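Glycosyl hydrolase family 62 protein (Coprinopsis cinerea, PDB 5B6T) probably hydrolyses arabinoxylan side chains, acting as an alpha-L-arabinofuranosidase that releases terminal arabinofuranose units from this hemicellulose. Local coordinates at residues F5-S10 with N250-T255; I26-V31 with Y286-G290. All coordinates share one frame; numbering follows the deposited sequence.

Contact 1 of 2, residues F5-S10 with N250-T255; sequences FRWSSS and NNVAFT
Backbone hydrogen bonds hold residues 7-9 against residues 251-253. Trp7 N donates to Asn251 O (3.0 Å), Ala253 N to Trp7 O (2.8 Å), and Ser9 N to Ala253 O (2.7 Å). These bonds and the register Trp7–Val252, Ser8–Ala253, Ser9–Phe254 define a parallel pair, with strand directions 41° apart.

A side-chain bond extends the ladder. With CG set between the backbone N and the carbonyl carbon (chi1 75°), the amide of Asn251 runs beside Trp7, and its ND2 hydrogen-bonds to Phe5 O at 2.9 Å from above the carbonyl plane. Its OD1 lies in plane at the indole edge, the two planes standing 82° apart. ND2 also bonds Phe246 O, as Trp7 NE1 does, and OD1 accepts from Arg248 N.

Packing continues on the face that carries Trp7, Val252, Ser9 and Phe254: Val252 CG2 meets Trp7 CD1 at 3.9 Å, and Ser9 CB rests 3.6 Å from Phe254 CD2. A water links Ser9 O to Thr255 OG1.

Residues 6-10 also pair with the near-C-terminal residues 308-312 through backbone bonds Arg6–Thr312, Ser8–Thr310 and Ser10–Leu308, consistent with the velcro-type closure of a beta-propeller; strand 252-254 adds a parallel outer edge to this blade.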
loop_
_atom_site.group_PDB
_atom_site.type_symbol
_atom_site.label_atom_id
_atom_site.label_comp_id
_atom_site.label_asym_id
_atom_site.label_seq_id
_atom_site.Cartn_x
_atom_site.Cartn_y
_atom_site.Cartn_z
ATOM N N PHE A 5 1.838 3.154 19.307
ATOM C CA PHE A 5 0.734 3.784 18.598
ATOM C C PHE A 5 -0.610 3.431 19.172
ATOM O O PHE A 5 -0.833 2.341 19.650
ATOM C CB PHE A 5 0.784 3.388 17.110
ATOM C CG PHE A 5 2.027 3.844 16.450
ATOM C CD1 PHE A 5 2.097 5.115 15.901
ATOM C CD2 PHE A 5 3.190 3.080 16.520
ATOM C CE1 PHE A 5 3.294 5.569 15.360
ATOM C CE2 PHE A 5 4.368 3.544 15.985
ATOM C CZ PHE A 5 4.409 4.782 15.400
ATOM N N ARG A 6 -1.517 4.402 19.118
ATOM C CA ARG A 6 -2.924 4.182 19.376
ATOM C C ARG A 6 -3.740 4.889 18.313
ATOM O O ARG A 6 -3.383 5.975 17.848
ATOM C CB ARG A 6 -3.320 4.659 20.778
ATOM C CG ARG A 6 -2.797 3.655 21.802
ATOM C CD ARG A 6 -3.432 3.798 23.164
ATOM N NE ARG A 6 -4.888 3.813 23.080
ATOM C CZ ARG A 6 -5.697 2.770 22.922
ATOM N NH1 ARG A 6 -5.260 1.523 22.832
ATOM N NH2 ARG A 6 -7.004 3.005 22.880
ATOM N N TRP A 7 -4.861 4.276 17.955
ATOM C CA TRP A 7 -5.686 4.759 16.835
ATOM C C TRP A 7 -7.155 4.752 17.197
ATOM O O TRP A 7 -7.620 3.959 18.042
ATOM C CB TRP A 7 -5.550 3.859 15.593
ATOM C CG TRP A 7 -4.162 3.549 15.179
ATOM C CD1 TRP A 7 -3.423 2.479 15.577
ATOM C CD2 TRP A 7 -3.340 4.307 14.278
ATOM N NE1 TRP A 7 -2.195 2.527 14.977
ATOM C CE2 TRP A 7 -2.114 3.636 14.177
ATOM C CE3 TRP A 7 -3.518 5.496 13.565
ATOM C CZ2 TRP A 7 -1.060 4.109 13.378
ATOM C CZ3 TRP A 7 -2.499 5.959 12.755
ATOM C CH2 TRP A 7 -1.269 5.259 12.669
ATOM N N SER A 8 -7.898 5.580 16.464
ATOM C CA SER A 8 -9.352 5.536 16.409
ATOM C C SER A 8 -9.765 5.281 14.963
ATOM O O SER A 8 -9.341 6.010 14.054
ATOM C CB SER A 8 -9.967 6.857 16.892
ATOM O OG SER A 8 -11.384 6.814 16.738
ATOM N N SER A 9 -10.572 4.246 14.760
ATOM C CA SER A 9 -11.017 3.862 13.436
ATOM C C SER A 9 -12.405 4.354 13.126
ATOM O O SER A 9 -13.320 4.279 13.962
ATOM C CB SER A 9 -11.016 2.349 13.260
ATOM O OG SER A 9 -11.396 2.004 11.915
ATOM N N SER A 10 -12.561 4.830 11.902
ATOM C CA SER A 10 -13.877 5.008 11.296
ATOM C C SER A 10 -14.577 3.683 11.109
ATOM O O SER A 10 -13.978 2.622 11.268
ATOM C CB SER A 10 -13.726 5.651 9.922
ATOM O OG SER A 10 -13.189 4.724 8.979
ATOM N N ASN A 250 -5.642 -4.732 18.881
ATOM C CA ASN A 250 -5.406 -4.345 20.276
ATOM C C ASN A 250 -4.880 -2.934 20.489
ATOM O O ASN A 250 -4.658 -2.530 21.638
ATOM C CB ASN A 250 -4.531 -5.363 21.031
ATOM C CG ASN A 250 -3.114 -5.442 20.478
ATOM O OD1 ASN A 250 -2.934 -5.349 19.289
ATOM N ND2 ASN A 250 -2.117 -5.648 21.332
ATOM N N ASN A 251 -4.665 -2.174 19.429
ATOM C CA ASN A 251 -4.425 -0.736 19.609
ATOM C C ASN A 251 -5.304 0.159 18.746
ATOM O O ASN A 251 -4.972 1.331 18.503
ATOM C CB ASN A 251 -2.928 -0.359 19.461
ATOM C CG ASN A 251 -2.432 -0.370 18.026
ATOM O OD1 ASN A 251 -3.059 -0.943 17.151
ATOM N ND2 ASN A 251 -1.251 0.198 17.802
ATOM N N VAL A 252 -6.411 -0.400 18.288
ATOM C CA VAL A 252 -7.386 0.327 17.483
ATOM C C VAL A 252 -8.727 0.390 18.196
ATOM O O VAL A 252 -9.389 -0.633 18.399
ATOM C CB VAL A 252 -7.561 -0.345 16.109
ATOM C CG1 VAL A 252 -8.727 0.255 15.342
ATOM C CG2 VAL A 252 -6.257 -0.247 15.302
ATOM N N ALA A 253 -9.060 1.603 18.631
ATOM C CA ALA A 253 -10.379 1.943 19.126
ATOM C C ALA A 253 -11.273 2.231 17.934
ATOM O O ALA A 253 -10.778 2.579 16.855
ATOM C CB ALA A 253 -10.303 3.186 20.017
ATOM N N PHE A 254 -12.583 2.128 18.164
ATOM C CA PHE A 254 -13.573 2.578 17.192
ATOM C C PHE A 254 -14.495 3.576 17.897
ATOM O O PHE A 254 -14.910 3.326 19.034
ATOM C CB PHE A 254 -14.411 1.401 16.688
ATOM C CG PHE A 254 -13.626 0.348 15.951
ATOM C CD1 PHE A 254 -12.900 -0.605 16.640
ATOM C CD2 PHE A 254 -13.638 0.289 14.570
ATOM C CE1 PHE A 254 -12.164 -1.547 15.964
ATOM C CE2 PHE A 254 -12.929 -0.682 13.905
ATOM C CZ PHE A 254 -12.175 -1.586 14.594
ATOM N N THR A 255 -14.847 4.667 17.216
ATOM C CA THR A 255 -15.883 5.602 17.757
ATOM C C THR A 255 -17.216 4.859 17.798
ATOM O O THR A 255 -18.010 5.036 18.722
ATOM C CB THR A 255 -16.001 6.912 16.952
ATOM O OG1 THR A 255 -16.236 6.621 15.568
ATOM C CG2 THR A 255 -14.736 7.735 17.083
HETATM O O HOH W 1 -16.001 3.750 14.226
#

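Contact 2 of 2, residues I26-V31 with Y286-G290; sequences IKDPSV and YLYQG
The interface between the first and last blades of the five-bladed beta-propeller is bridged here, with Pro29, Val31 and Asp28 of one blade meeting Leu287 and Gln289 of the other. Strands 29-31 and 286-290 run nearly antiparallel, but their axes stay 7.4 Å apart at closest approach. That spacing is too wide for a backbone ladder and fits packing between sheets.

The apolar half of the contact centres on one methyl group. Leu287 CD2 lies 3.8 Å from Pro29 CB and also 3.8 Å from Val31 CB, so it is set against both residues. All three CB atoms project into the interface, and Leu306 of strand 305-311 also touches Pro29.

The polar half forms where the chain turns a corner at Asp28. A chi1 of 61° folds CG of Gln289 over its own backbone, and the extended chain beyond carries the amide to the corner. Asp28 N donates to Gln289 OE1 at 2.9 Å, with an N-H...O angle of 145°, arriving from 43° above the carbonyl plane. The same oxygen is only 3.0 Å from Lys27 CB, a tight fit.

Asp28 OD2 bonds to Ser43 OG and to a glycerol, probably from the crystallisation liquor, that may mark a pocket; the nearest atoms of the Asp28 side chain and a calcium ion are about 5 Å apart. Lys27 NZ bonds to the same glycerol and to Tyr299 OH. Gln289 NE2 bonds to Ser264 OG, which helps fix the rotation of the amide. One water completes the arrangement, lying 2.7 Å from Asp28 OD1, accepting from Gln289 NE2 at 3.1 Å and more weakly from Lys27 NZ.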
loop_
_atom_site.group_PDB
_atom_site.type_symbol
_atom_site.label_atom_id
_atom_site.label_comp_id
_atom_site.label_asym_id
_atom_site.label_seq_id
_atom_site.Cartn_x
_atom_site.Cartn_y
_atom_site.Cartn_z
ATOM N N ILE A 26 -12.934 -4.293 -1.925
ATOM C CA ILE A 26 -12.148 -3.122 -2.371
ATOM C C ILE A 26 -10.944 -3.098 -1.456
ATOM O O ILE A 26 -11.092 -3.155 -0.246
ATOM C CB ILE A 26 -12.933 -1.808 -2.261
ATOM C CG1 ILE A 26 -14.166 -1.870 -3.146
ATOM C CG2 ILE A 26 -12.074 -0.598 -2.573
ATOM C CD1 ILE A 26 -13.902 -2.016 -4.611
ATOM N N LYS A 27 -9.744 -3.073 -2.052
ATOM C CA LYS A 27 -8.547 -3.506 -1.358
ATOM C C LYS A 27 -7.323 -2.626 -1.653
ATOM O O LYS A 27 -7.281 -1.884 -2.623
ATOM C CB LYS A 27 -8.210 -4.936 -1.788
ATOM C CG LYS A 27 -9.258 -5.964 -1.403
ATOM C CD LYS A 27 -8.747 -7.375 -1.655
ATOM C CE LYS A 27 -7.703 -7.778 -0.638
ATOM N NZ LYS A 27 -7.041 -9.043 -1.043
ATOM N N ASP A 28 -6.317 -2.761 -0.798
ATOM C CA ASP A 28 -4.959 -2.346 -1.098
ATOM C C ASP A 28 -4.831 -0.862 -1.513
ATOM O O ASP A 28 -4.180 -0.559 -2.520
ATOM C CB ASP A 28 -4.372 -3.220 -2.226
ATOM C CG ASP A 28 -4.671 -4.699 -2.080
ATOM O OD1 ASP A 28 -4.633 -5.198 -0.952
ATOM O OD2 ASP A 28 -4.918 -5.336 -3.154
ATOM N N PRO A 29 -5.422 0.073 -0.742
ATOM C CA PRO A 29 -5.539 1.429 -1.239
ATOM C C PRO A 29 -4.240 2.206 -1.293
ATOM O O PRO A 29 -3.380 2.056 -0.416
ATOM C CB PRO A 29 -6.487 2.105 -0.218
ATOM C CG PRO A 29 -6.293 1.303 1.033
ATOM C CD PRO A 29 -6.104 -0.096 0.561
ATOM N N SER A 30 -4.144 3.090 -2.290
ATOM C CA SER A 30 -3.149 4.129 -2.340
ATOM C C SER A 30 -3.867 5.488 -2.357
ATOM O O SER A 30 -4.924 5.617 -2.957
ATOM C CB SER A 30 -2.301 3.985 -3.606
ATOM O OG SER A 30 -1.178 4.852 -3.559
ATOM N N VAL A 31 -3.283 6.489 -1.714
ATOM C CA VAL A 31 -3.990 7.744 -1.523
ATOM C C VAL A 31 -3.113 8.979 -1.511
ATOM O O VAL A 31 -2.082 9.026 -0.851
ATOM C CB VAL A 31 -4.863 7.704 -0.249
ATOM C CG1 VAL A 31 -4.043 7.356 0.990
ATOM C CG2 VAL A 31 -5.655 8.982 -0.071
ATOM N N TYR A 286 -4.142 6.355 8.729
ATOM C CA TYR A 286 -3.861 5.161 7.937
ATOM C C TYR A 286 -5.133 4.714 7.276
ATOM O O TYR A 286 -6.095 4.317 7.930
ATOM C CB TYR A 286 -3.253 4.009 8.783
ATOM C CG TYR A 286 -2.526 2.943 7.992
ATOM C CD1 TYR A 286 -1.376 3.245 7.291
ATOM C CD2 TYR A 286 -2.981 1.624 7.958
ATOM C CE1 TYR A 286 -0.713 2.265 6.568
ATOM C CE2 TYR A 286 -2.295 0.629 7.279
ATOM C CZ TYR A 286 -1.185 0.975 6.546
ATOM O OH TYR A 286 -0.525 0.014 5.821
ATOM N N LEU A 287 -5.130 4.740 5.940
ATOM C CA LEU A 287 -6.250 4.243 5.141
ATOM C C LEU A 287 -5.976 2.760 4.916
ATOM O O LEU A 287 -4.920 2.411 4.400
ATOM C CB LEU A 287 -6.302 5.008 3.810
ATOM C CG LEU A 287 -7.465 4.630 2.875
ATOM C CD1 LEU A 287 -8.847 4.933 3.405
ATOM C CD2 LEU A 287 -7.242 5.349 1.549
ATOM N N TYR A 288 -6.893 1.899 5.344
ATOM C CA TYR A 288 -6.591 0.470 5.412
ATOM C C TYR A 288 -7.796 -0.330 4.939
ATOM O O TYR A 288 -8.892 0.224 4.747
ATOM C CB TYR A 288 -6.205 0.110 6.838
ATOM C CG TYR A 288 -7.375 0.040 7.799
ATOM C CD1 TYR A 288 -7.940 1.196 8.361
ATOM C CD2 TYR A 288 -7.904 -1.177 8.185
ATOM C CE1 TYR A 288 -9.007 1.133 9.233
ATOM C CE2 TYR A 288 -8.970 -1.249 9.058
ATOM C CZ TYR A 288 -9.527 -0.092 9.581
ATOM O OH TYR A 288 -10.565 -0.175 10.497
ATOM N N GLN A 289 -7.601 -1.629 4.786
ATOM C CA GLN A 289 -8.690 -2.540 4.531
ATOM C C GLN A 289 -8.979 -3.430 5.728
ATOM O O GLN A 289 -8.059 -3.967 6.382
ATOM C CB GLN A 289 -8.431 -3.435 3.302
ATOM C CG GLN A 289 -7.206 -4.338 3.416
ATOM C CD GLN A 289 -6.914 -5.144 2.175
ATOM O OE1 GLN A 289 -7.249 -4.760 1.048
ATOM N NE2 GLN A 289 -6.244 -6.288 2.380
ATOM N N GLY A 290 -10.282 -3.588 5.999
ATOM C CA GLY A 290 -10.790 -4.444 7.058
ATOM C C GLY A 290 -11.954 -5.243 6.541
ATOM O O GLY A 290 -12.403 -5.057 5.409
HETATM O O HOH W 2 -4.529 -7.641 0.240
#

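The centres of contacts 1 and 2 lie about 16 Å apart, and both involve the same five-stranded mixed sheet. Contact 1 joins its outermost strand 252-254 to strand 7-9; contact 2 sets its strand 285-290 against strand 25-34 of the neighbouring blade. Along the chain the order is 5-10, 26-31, 250-255, 286-290, so the segments alternate and both contacts bring the start of the chain to its late part, as expected for a closed propeller ring. They meet directly through a probable hydrogen bond, Ser9 OG to Tyr288 OH at 2.7 Å, a bond that spans strand 305-311 within the blade the two contacts share.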